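Local coordinates for Iron(3+)-hydroxamate-binding protein FhuD (PDB 3G9Q) that binds iron(3+)-hydroxamate complexes such as ferrichrome and hands them to the membrane permease of the FhuCBGD ABC importer, at residues Glu106-Phe111 with Glu122-Lys127; Gly26-Leu31 with Leu74-Thr79; Asp209-Gly214 with Leu234-Asn239. All coordinates share one frame; numbering follows the deposited sequence.

Overall arrangement
From the N terminus, helix 25-31 comes first, and interaction 2 closes the loop between it and strand 74-78 in the N-terminal lobe. Interaction 1 follows in series, joining helix 106-115 to the start of helix 118-143 across a short turn. The two touch, with Leu31 against Leu108 and Thr30 against Trp124, so helix 25-31 serves both. Helix 118-143 then carries the chain to the other lobe, where interaction 3 closes the loop between strand 210-215 and helix 235-238. None nests within or crosses another. Interaction 3 lies on the opposite side of the chain's centre from the other two, its centre about 34 Å from that of interaction 1.

Interaction 1. Residues Glu106-Phe111 with Glu122-Lys127; sequences EQLKEF and EKWLAK
Leu108 of helix 106-115 meets Trp124 and Leu125 of helix 118-143, and Lys109 lies against Leu125 beside them. The two segments run nearly antiparallel, at 157°, and their axes come no nearer than 10.9 Å, so the helices meet through side chains alone. No hydrogen bond crosses between them.

The apolar contacts centre on one methyl group. Leu108 CD2 lies 3.8 Å from Trp124 CE3, on the six-membered part of the indole, and approaches that ring obliquely. The same Leu108 CD2 is 4.0 Å from Leu125 CD2, the two side chains pointing past one another from their opposing helices. Leu125 CD2 also sits at the edge of the Trp124 ring and in its plane, so the two neighbours on helix 118-143 present a joint surface to Leu108. Trp124 reaches this position with CG anti to its own backbone N, chi1 -179°. At the more exposed margin the lysine contributes its aliphatic chain: Lys109 CD rests 3.8 Å from Leu125 CD1, the side chains crossing at about a right angle.

The polar part of the indole is turned to another partner. Trp124 NE1 is hydrogen-bonded to Glu259 OE1 on helix 255-270, and the ring is stacked with Trp128, which together help to fix its orientation. Helix 25-31 adds a third wall, with Tyr27 and Leu31 against Leu108 and Thr30 against Trp124.

This is a helical hairpin packed at the foot of the long helix that leads from one alpha/beta lobe to the other, the single-helix connection characteristic of siderophore-binding proteins of the bacterial solute-binding protein 8 family.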
loop_
_atom_site.group_PDB
_atom_site.type_symbol
_atom_site.label_atom_id
_atom_site.label_comp_id
_atom_site.label_asym_id
_atom_site.label_seq_id
_atom_site.Cartn_x
_atom_site.Cartn_y
_atom_site.Cartn_z
ATOM N N GLU A 106 -4.292 13.144 0.914
ATOM C CA GLU A 106 -4.033 14.480 0.379
ATOM C C GLU A 106 -3.612 14.321 -1.079
ATOM O O GLU A 106 -4.019 15.102 -1.942
ATOM C CB GLU A 106 -2.919 15.179 1.173
ATOM C CG GLU A 106 -3.108 15.180 2.705
ATOM C CD GLU A 106 -4.352 15.935 3.209
ATOM O OE1 GLU A 106 -4.688 15.765 4.409
ATOM O OE2 GLU A 106 -4.977 16.693 2.426
ATOM N N GLN A 107 -2.804 13.290 -1.339
ATOM C CA GLN A 107 -2.312 12.967 -2.680
ATOM C C GLN A 107 -3.473 12.717 -3.638
ATOM O O GLN A 107 -3.338 12.910 -4.846
ATOM C CB GLN A 107 -1.423 11.719 -2.621
ATOM C CG GLN A 107 -0.718 11.351 -3.922
ATOM C CD GLN A 107 0.170 12.458 -4.444
ATOM O OE1 GLN A 107 -0.311 13.450 -4.974
ATOM N NE2 GLN A 107 1.474 12.293 -4.292
ATOM N N LEU A 108 -4.607 12.278 -3.088
ATOM C CA LEU A 108 -5.817 12.010 -3.877
ATOM C C LEU A 108 -6.563 13.308 -4.178
ATOM O O LEU A 108 -7.214 13.455 -5.216
ATOM C CB LEU A 108 -6.759 11.067 -3.115
ATOM C CG LEU A 108 -8.182 10.928 -3.679
ATOM C CD1 LEU A 108 -8.135 10.287 -5.041
ATOM C CD2 LEU A 108 -9.033 10.110 -2.738
ATOM N N LYS A 109 -6.468 14.252 -3.249
ATOM C CA LYS A 109 -7.134 15.523 -3.416
ATOM C C LYS A 109 -6.277 16.416 -4.299
ATOM O O LYS A 109 -6.769 17.374 -4.873
ATOM C CB LYS A 109 -7.399 16.157 -2.041
ATOM C CG LYS A 109 -8.180 15.245 -1.096
ATOM C CD LYS A 109 -9.320 15.960 -0.371
ATOM C CE LYS A 109 -8.829 16.939 0.684
ATOM N NZ LYS A 109 -9.969 17.694 1.301
ATOM N N GLU A 110 -4.992 16.103 -4.412
ATOM C CA GLU A 110 -4.108 16.891 -5.268
ATOM C C GLU A 110 -4.448 16.536 -6.708
ATOM O O GLU A 110 -4.602 17.414 -7.552
ATOM C CB GLU A 110 -2.640 16.548 -4.999
ATOM C CG GLU A 110 -1.631 17.383 -5.786
ATOM C CD GLU A 110 -0.204 16.827 -5.707
ATOM O OE1 GLU A 110 0.063 15.770 -6.325
ATOM O OE2 GLU A 110 0.649 17.446 -5.028
ATOM N N PHE A 111 -4.569 15.237 -6.975
ATOM C CA PHE A 111 -4.889 14.734 -8.308
ATOM C C PHE A 111 -6.314 15.084 -8.706
ATOM O O PHE A 111 -6.578 15.353 -9.871
ATOM C CB PHE A 111 -4.714 13.213 -8.362
ATOM C CG PHE A 111 -3.276 12.752 -8.365
ATOM C CD1 PHE A 111 -2.926 11.553 -7.761
ATOM C CD2 PHE A 111 -2.280 13.494 -8.995
ATOM C CE1 PHE A 111 -1.613 11.105 -7.783
ATOM C CE2 PHE A 111 -0.962 13.047 -9.020
ATOM C CZ PHE A 111 -0.633 11.855 -8.415
ATOM N N GLU A 122 -13.978 13.207 -3.102
ATOM C CA GLU A 122 -14.691 13.423 -1.852
ATOM C C GLU A 122 -15.707 12.303 -1.660
ATOM O O GLU A 122 -16.039 11.939 -0.535
ATOM C CB GLU A 122 -15.392 14.783 -1.876
ATOM C CG GLU A 122 -16.481 14.897 -2.931
ATOM C CD GLU A 122 -17.021 16.324 -3.094
ATOM O OE1 GLU A 122 -16.262 17.215 -3.546
ATOM O OE2 GLU A 122 -18.210 16.553 -2.770
ATOM N N LYS A 123 -16.183 11.749 -2.769
ATOM C CA LYS A 123 -17.155 10.661 -2.732
ATOM C C LYS A 123 -16.503 9.403 -2.144
ATOM O O LYS A 123 -17.045 8.793 -1.220
ATOM C CB LYS A 123 -17.671 10.384 -4.150
ATOM C CG LYS A 123 -19.039 9.711 -4.233
ATOM C CD LYS A 123 -19.018 8.315 -3.631
ATOM C CE LYS A 123 -20.342 7.585 -3.827
ATOM N NZ LYS A 123 -20.311 6.203 -3.247
ATOM N N TRP A 124 -15.340 9.026 -2.681
ATOM C CA TRP A 124 -14.599 7.853 -2.214
ATOM C C TRP A 124 -14.120 8.017 -0.757
ATOM O O TRP A 124 -14.097 7.050 0.008
ATOM C CB TRP A 124 -13.385 7.594 -3.117
ATOM C CG TRP A 124 -12.587 6.379 -2.704
ATOM C CD1 TRP A 124 -12.754 5.086 -3.141
ATOM C CD2 TRP A 124 -11.539 6.337 -1.722
ATOM N NE1 TRP A 124 -11.872 4.250 -2.487
ATOM C CE2 TRP A 124 -11.119 4.989 -1.613
ATOM C CE3 TRP A 124 -10.915 7.307 -0.922
ATOM C CZ2 TRP A 124 -10.105 4.587 -0.735
ATOM C CZ3 TRP A 124 -9.901 6.904 -0.043
ATOM C CH2 TRP A 124 -9.509 5.552 0.038
ATOM N N LEU A 125 -13.719 9.233 -0.383
ATOM C CA LEU A 125 -13.272 9.501 0.979
ATOM C C LEU A 125 -14.402 9.209 1.955
ATOM O O LEU A 125 -14.178 8.678 3.050
ATOM C CB LEU A 125 -12.839 10.953 1.132
ATOM C CG LEU A 125 -11.532 11.278 0.405
ATOM C CD1 LEU A 125 -11.230 12.787 0.514
ATOM C CD2 LEU A 125 -10.400 10.443 1.009
ATOM N N ALA A 126 -15.613 9.558 1.536
ATOM C CA ALA A 126 -16.812 9.335 2.322
ATOM C C ALA A 126 -17.029 7.831 2.478
ATOM O O ALA A 126 -17.376 7.354 3.561
ATOM C CB ALA A 126 -18.022 9.978 1.624
ATOM N N LYS A 127 -16.831 7.098 1.386
ATOM C CA LYS A 127 -16.977 5.645 1.375
ATOM C C LYS A 127 -15.882 5.027 2.241
ATOM O O LYS A 127 -16.132 4.089 2.998
ATOM C CB LYS A 127 -16.834 5.123 -0.056
ATOM C CG LYS A 127 -16.955 3.615 -0.222
ATOM C CD LYS A 127 -16.489 3.192 -1.614
ATOM C CE LYS A 127 -17.236 3.959 -2.698
ATOM N NZ LYS A 127 -16.615 3.845 -4.044
#

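Interaction 2. Residues Gly26-Leu31 with Leu74-Thr79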
loop_
_atom_site.group_PDB
_atom_site.type_symbol
_atom_site.label_atom_id
_atom_site.label_comp_id
_atom_site.label_asym_id
_atom_site.label_seq_id
_atom_site.Cartn_x
_atom_site.Cartn_y
_atom_site.Cartn_z
ATOM N N GLY A 26 -3.933 3.496 -9.193
ATOM C CA GLY A 26 -5.197 3.384 -8.480
ATOM C C GLY A 26 -5.882 4.711 -8.150
ATOM O O GLY A 26 -7.097 4.746 -7.950
ATOM N N TYR A 27 -5.108 5.797 -8.079
ATOM C CA TYR A 27 -5.655 7.129 -7.783
ATOM C C TYR A 27 -6.508 7.659 -8.930
ATOM O O TYR A 27 -7.615 8.156 -8.724
ATOM C CB TYR A 27 -4.537 8.158 -7.510
ATOM C CG TYR A 27 -3.865 8.019 -6.167
ATOM C CD1 TYR A 27 -2.816 7.133 -5.992
ATOM C CD2 TYR A 27 -4.306 8.738 -5.065
ATOM C CE1 TYR A 27 -2.226 6.959 -4.763
ATOM C CE2 TYR A 27 -3.722 8.568 -3.822
ATOM C CZ TYR A 27 -2.682 7.678 -3.676
ATOM O OH TYR A 27 -2.082 7.483 -2.444
ATOM N N PHE A 28 -5.971 7.555 -10.140
ATOM C CA PHE A 28 -6.646 8.031 -11.332
ATOM C C PHE A 28 -7.819 7.104 -11.636
ATOM O O PHE A 28 -8.852 7.545 -12.137
ATOM C CB PHE A 28 -5.642 8.095 -12.494
ATOM C CG PHE A 28 -4.688 9.273 -12.412
ATOM C CD1 PHE A 28 -4.914 10.421 -13.152
ATOM C CD2 PHE A 28 -3.597 9.253 -11.550
ATOM C CE1 PHE A 28 -4.073 11.530 -13.030
ATOM C CE2 PHE A 28 -2.757 10.361 -11.425
ATOM C CZ PHE A 28 -2.998 11.494 -12.164
ATOM N N LYS A 29 -7.667 5.822 -11.316
ATOM C CA LYS A 29 -8.744 4.867 -11.543
ATOM C C LYS A 29 -9.920 5.295 -10.667
ATOM O O LYS A 29 -11.051 5.396 -11.140
ATOM C CB LYS A 29 -8.294 3.439 -11.190
ATOM C CG LYS A 29 -9.304 2.354 -11.537
ATOM C CD LYS A 29 -9.650 2.375 -12.999
ATOM C CE LYS A 29 -10.999 1.723 -13.210
ATOM N NZ LYS A 29 -11.543 2.034 -14.563
ATOM N N THR A 30 -9.660 5.568 -9.393
ATOM C CA THR A 30 -10.739 6.000 -8.509
ATOM C C THR A 30 -11.421 7.259 -9.064
ATOM O O THR A 30 -12.647 7.324 -9.143
ATOM C CB THR A 30 -10.240 6.289 -7.072
ATOM O OG1 THR A 30 -9.622 5.114 -6.541
ATOM C CG2 THR A 30 -11.408 6.666 -6.166
ATOM N N LEU A 31 -10.627 8.249 -9.463
ATOM C CA LEU A 31 -11.176 9.487 -10.004
ATOM C C LEU A 31 -11.914 9.273 -11.334
ATOM O O LEU A 31 -12.760 10.084 -11.726
ATOM C CB LEU A 31 -10.056 10.528 -10.174
ATOM C CG LEU A 31 -9.605 11.433 -9.012
ATOM C CD1 LEU A 31 -10.183 11.001 -7.705
ATOM C CD2 LEU A 31 -8.085 11.441 -8.978
ATOM N N LEU A 74 -1.571 13.813 -21.103
ATOM C CA LEU A 74 -1.013 14.039 -19.774
ATOM C C LEU A 74 -0.140 12.851 -19.317
ATOM O O LEU A 74 -0.535 11.685 -19.450
ATOM C CB LEU A 74 -2.125 14.287 -18.744
ATOM C CG LEU A 74 -1.653 14.465 -17.299
ATOM C CD1 LEU A 74 -1.076 15.857 -17.112
ATOM C CD2 LEU A 74 -2.825 14.251 -16.362
ATOM N N ILE A 75 1.045 13.164 -18.784
ATOM C CA ILE A 75 1.991 12.163 -18.291
ATOM C C ILE A 75 2.304 12.367 -16.823
ATOM O O ILE A 75 2.543 13.489 -16.385
ATOM C CB ILE A 75 3.343 12.230 -19.021
ATOM C CG1 ILE A 75 3.157 11.881 -20.480
ATOM C CG2 ILE A 75 4.312 11.233 -18.409
ATOM C CD1 ILE A 75 2.643 10.459 -20.827
ATOM N N ILE A 76 2.303 11.296 -16.050
ATOM C CA ILE A 76 2.661 11.472 -14.662
ATOM C C ILE A 76 3.813 10.544 -14.289
ATOM O O ILE A 76 3.766 9.345 -14.551
ATOM C CB ILE A 76 1.442 11.288 -13.715
ATOM C CG1 ILE A 76 1.934 11.295 -12.279
ATOM C CG2 ILE A 76 0.677 10.016 -14.026
ATOM C CD1 ILE A 76 2.576 10.005 -11.689
ATOM N N VAL A 77 4.868 11.113 -13.710
ATOM C CA VAL A 77 6.036 10.330 -13.299
ATOM C C VAL A 77 6.622 10.842 -11.998
ATOM O O VAL A 77 6.387 11.982 -11.612
ATOM C CB VAL A 77 7.173 10.414 -14.322
ATOM C CG1 VAL A 77 6.777 9.726 -15.613
ATOM C CG2 VAL A 77 7.519 11.879 -14.578
ATOM N N TRP A 78 7.402 10.007 -11.328
ATOM C CA TRP A 78 8.029 10.452 -10.101
ATOM C C TRP A 78 9.260 11.299 -10.438
ATOM O O TRP A 78 9.690 11.354 -11.595
ATOM C CB TRP A 78 8.443 9.263 -9.231
ATOM C CG TRP A 78 7.346 8.749 -8.344
ATOM C CD1 TRP A 78 6.538 9.485 -7.518
ATOM C CD2 TRP A 78 6.957 7.381 -8.169
ATOM N NE1 TRP A 78 5.674 8.659 -6.842
ATOM C CE2 TRP A 78 5.908 7.363 -7.220
ATOM C CE3 TRP A 78 7.394 6.170 -8.719
ATOM C CZ2 TRP A 78 5.287 6.175 -6.811
ATOM C CZ3 TRP A 78 6.776 4.986 -8.310
ATOM C CH2 TRP A 78 5.735 5.000 -7.365
ATOM N N THR A 79 9.811 11.983 -9.434
ATOM C CA THR A 79 11.009 12.795 -9.635
ATOM C C THR A 79 12.246 11.940 -9.398
ATOM O O THR A 79 13.314 12.240 -9.918
ATOM C CB THR A 79 11.079 14.015 -8.672
ATOM O OG1 THR A 79 10.596 13.641 -7.374
ATOM C CG2 THR A 79 10.281 15.188 -9.220
#
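Phe28 on helix 25-31 and Ile76 on strand 74-78 are the residues whose backbones come nearest, yet their CA atoms stand 10.5 Å apart, the spacing of a helix laid over a sheet and joined to it by side chains only. Phe28 spans most of that gap. Its CB points toward the strand; with chi1 -76° CG stands anti to the carbonyl carbon, and the ring extends toward the strand. The two flanks of the ring find different partners: CE2 of Phe28 lies 4.3 Å from CG2 of Ile76, while CE1 of Phe28 is 4.5 Å from CD2 of Leu74. Both methyl groups approach the ring obliquely. Leu74 and Ile76 can share it because alternate residues of a strand face the same way.

Strand 74-78 pairs in parallel with strand 17-19, and helix 25-31 is the connection of the beta-alpha-beta unit formed by strands 17-19 and 35-37, so Phe28 ties that crossover helix to strand 74-78, which flanks strand 17-19 on the side away from 35-37 in the N-terminal lobe's parallel sheet. Phe111 of helix 106-115 meets the Phe28 ring with the planes at about 45°, extending the buried apolar layer.

Within the helix, Gly26 O accepts two bonds from a single residue: Thr30 N at 3.1 Å and the hydroxyl Thr30 OG1 at 2.9 Å, the latter tilted 18° from the carbonyl plane.

Interaction 3. Residues Asp209-Gly214 with Leu234-Asn239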
loop_
_atom_site.group_PDB
_atom_site.type_symbol
_atom_site.label_atom_id
_atom_site.label_comp_id
_atom_site.label_asym_id
_atom_site.label_seq_id
_atom_site.Cartn_x
_atom_site.Cartn_y
_atom_site.Cartn_z
ATOM N N ASP A 209 0.171 -10.592 19.722
ATOM C CA ASP A 209 -0.914 -11.580 19.787
ATOM C C ASP A 209 -1.322 -12.022 18.388
ATOM O O ASP A 209 -1.614 -13.197 18.160
ATOM C CB ASP A 209 -2.109 -10.957 20.517
ATOM C CG ASP A 209 -1.780 -10.579 21.961
ATOM O OD1 ASP A 209 -1.698 -11.495 22.804
ATOM O OD2 ASP A 209 -1.585 -9.382 22.256
ATOM N N TYR A 210 -1.357 -11.065 17.463
ATOM C CA TYR A 210 -1.689 -11.349 16.068
ATOM C C TYR A 210 -0.556 -10.850 15.185
ATOM O O TYR A 210 0.027 -9.800 15.448
ATOM C CB TYR A 210 -2.998 -10.677 15.649
ATOM C CG TYR A 210 -4.202 -11.172 16.405
ATOM C CD1 TYR A 210 -4.481 -10.696 17.692
ATOM C CD2 TYR A 210 -5.057 -12.127 15.846
ATOM C CE1 TYR A 210 -5.578 -11.153 18.408
ATOM C CE2 TYR A 210 -6.162 -12.594 16.554
ATOM C CZ TYR A 210 -6.418 -12.103 17.836
ATOM O OH TYR A 210 -7.513 -12.557 18.554
ATOM N N ILE A 211 -0.252 -11.605 14.136
ATOM C CA ILE A 211 0.826 -11.228 13.242
ATOM C C ILE A 211 0.513 -11.358 11.765
ATOM O O ILE A 211 -0.090 -12.329 11.326
ATOM C CB ILE A 211 2.076 -12.067 13.507
ATOM C CG1 ILE A 211 2.387 -12.089 15.008
ATOM C CG2 ILE A 211 3.243 -11.485 12.714
ATOM C CD1 ILE A 211 2.640 -10.815 15.750
ATOM N N PHE A 212 0.923 -10.361 10.999
ATOM C CA PHE A 212 0.735 -10.384 9.557
ATOM C C PHE A 212 2.140 -10.531 8.992
ATOM O O PHE A 212 2.845 -9.544 8.832
ATOM C CB PHE A 212 0.127 -9.065 9.072
ATOM C CG PHE A 212 -1.354 -8.979 9.244
ATOM C CD1 PHE A 212 -1.907 -8.321 10.327
ATOM C CD2 PHE A 212 -2.200 -9.589 8.331
ATOM C CE1 PHE A 212 -3.282 -8.278 10.496
ATOM C CE2 PHE A 212 -3.569 -9.546 8.497
ATOM C CZ PHE A 212 -4.113 -8.892 9.581
ATOM N N ALA A 213 2.564 -11.749 8.700
ATOM C CA ALA A 213 3.913 -11.914 8.187
ATOM C C ALA A 213 3.965 -12.410 6.759
ATOM O O ALA A 213 3.025 -13.038 6.261
ATOM C CB ALA A 213 4.708 -12.844 9.080
ATOM N N GLY A 214 5.081 -12.123 6.101
ATOM C CA GLY A 214 5.253 -12.560 4.734
ATOM C C GLY A 214 6.605 -12.146 4.209
ATOM O O GLY A 214 7.345 -11.429 4.889
ATOM N N LEU A 234 6.324 -19.120 18.601
ATOM C CA LEU A 234 5.697 -17.865 18.997
ATOM C C LEU A 234 4.238 -18.136 19.305
ATOM O O LEU A 234 3.579 -18.915 18.609
ATOM C CB LEU A 234 5.782 -16.816 17.884
ATOM C CG LEU A 234 7.150 -16.218 17.564
ATOM C CD1 LEU A 234 7.030 -15.252 16.399
ATOM C CD2 LEU A 234 7.689 -15.519 18.786
ATOM N N ASN A 235 3.741 -17.484 20.350
ATOM C CA ASN A 235 2.362 -17.643 20.777
ATOM C C ASN A 235 1.362 -17.347 19.653
ATOM O O ASN A 235 0.389 -18.079 19.475
ATOM C CB ASN A 235 2.101 -16.760 22.012
ATOM C CG ASN A 235 2.905 -15.453 21.989
ATOM O OD1 ASN A 235 4.145 -15.466 21.898
ATOM N ND2 ASN A 235 2.200 -14.315 22.078
ATOM N N ALA A 236 1.618 -16.299 18.877
ATOM C CA ALA A 236 0.728 -15.928 17.777
ATOM C C ALA A 236 0.507 -17.080 16.805
ATOM O O ALA A 236 -0.620 -17.356 16.403
ATOM C CB ALA A 236 1.303 -14.728 17.031
ATOM N N VAL A 237 1.596 -17.738 16.419
ATOM C CA VAL A 237 1.535 -18.857 15.494
ATOM C C VAL A 237 0.857 -20.051 16.144
ATOM O O VAL A 237 0.059 -20.747 15.508
ATOM C CB VAL A 237 2.930 -19.293 15.056
ATOM C CG1 VAL A 237 2.814 -20.367 13.989
ATOM C CG2 VAL A 237 3.708 -18.095 14.539
ATOM N N LYS A 238 1.174 -20.289 17.412
ATOM C CA LYS A 238 0.588 -21.416 18.132
ATOM C C LYS A 238 -0.940 -21.287 18.151
ATOM O O LYS A 238 -1.663 -22.263 17.933
ATOM C CB LYS A 238 1.132 -21.467 19.570
ATOM C CG LYS A 238 1.792 -22.785 19.976
ATOM C CD LYS A 238 3.149 -22.992 19.292
ATOM C CE LYS A 238 3.115 -24.060 18.174
ATOM N NZ LYS A 238 2.270 -23.722 16.977
ATOM N N ASN A 239 -1.417 -20.070 18.400
ATOM C CA ASN A 239 -2.847 -19.784 18.463
ATOM C C ASN A 239 -3.432 -19.557 17.070
ATOM O O ASN A 239 -4.574 -19.116 16.934
ATOM C CB ASN A 239 -3.101 -18.554 19.345
ATOM C CG ASN A 239 -2.562 -18.729 20.768
ATOM O OD1 ASN A 239 -2.823 -19.747 21.409
ATOM N ND2 ASN A 239 -1.821 -17.735 21.268
#
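The methyl group of Ala236 lies against the loop residue Asp209, at its backbone, and against the side chain of Ile211 in strand 210-215. This is the helix-on-strand packing of a beta-alpha-beta connection in the C-terminal lobe: the chain leaves strand 210-215, passes through helices 229-232 and 235-238, and returns as the adjacent parallel strand 242-244.

In the first shell, Ala236 CB is 3.5 Å from Ile211 CG1 and equally 3.5 Å from the carbonyl oxygen Asp209 O. The backbones are correspondingly close, with the CA atoms of Asp209 and Ala236 separated by 5.1 Å. The small side chain of Ala236 thus lets the short helix settle almost directly on the strand's entrance. Ile211 offers its methylene, not its branch methyl: CG1 stands anti to the carbonyl carbon, chi1 -49°, which puts it on the helix side, while CG2 goes anti to the backbone N. No hydrogen bond joins the two segments.

The next shell holds both partners in place. Strand pairing fixes the Ile211 backbone, which is hydrogen-bonded to His241 and Tyr243, and its side chain also packs on Val242 and on Trp231 of helix 229-232. Val242 touches Ala236 as well, so the neighbouring strand shares the surface on which the helix sits. On the helix, Leu234 holds the N-cap position, and its carbonyl oxygen Leu234 O accepts from Lys238 N at 3.0 Å. One residue on, Asn239 N bonds to Asn235 O at 2.9 Å; both bonds belong to the brief helical turn that carries Ala236.

Asp209, by contrast, directs its CB away from the helix, and its carboxylate oxygen OD2 is hydrogen-bonded to the hydroxyl OG1 of Thr147, just ahead of strand 148-154.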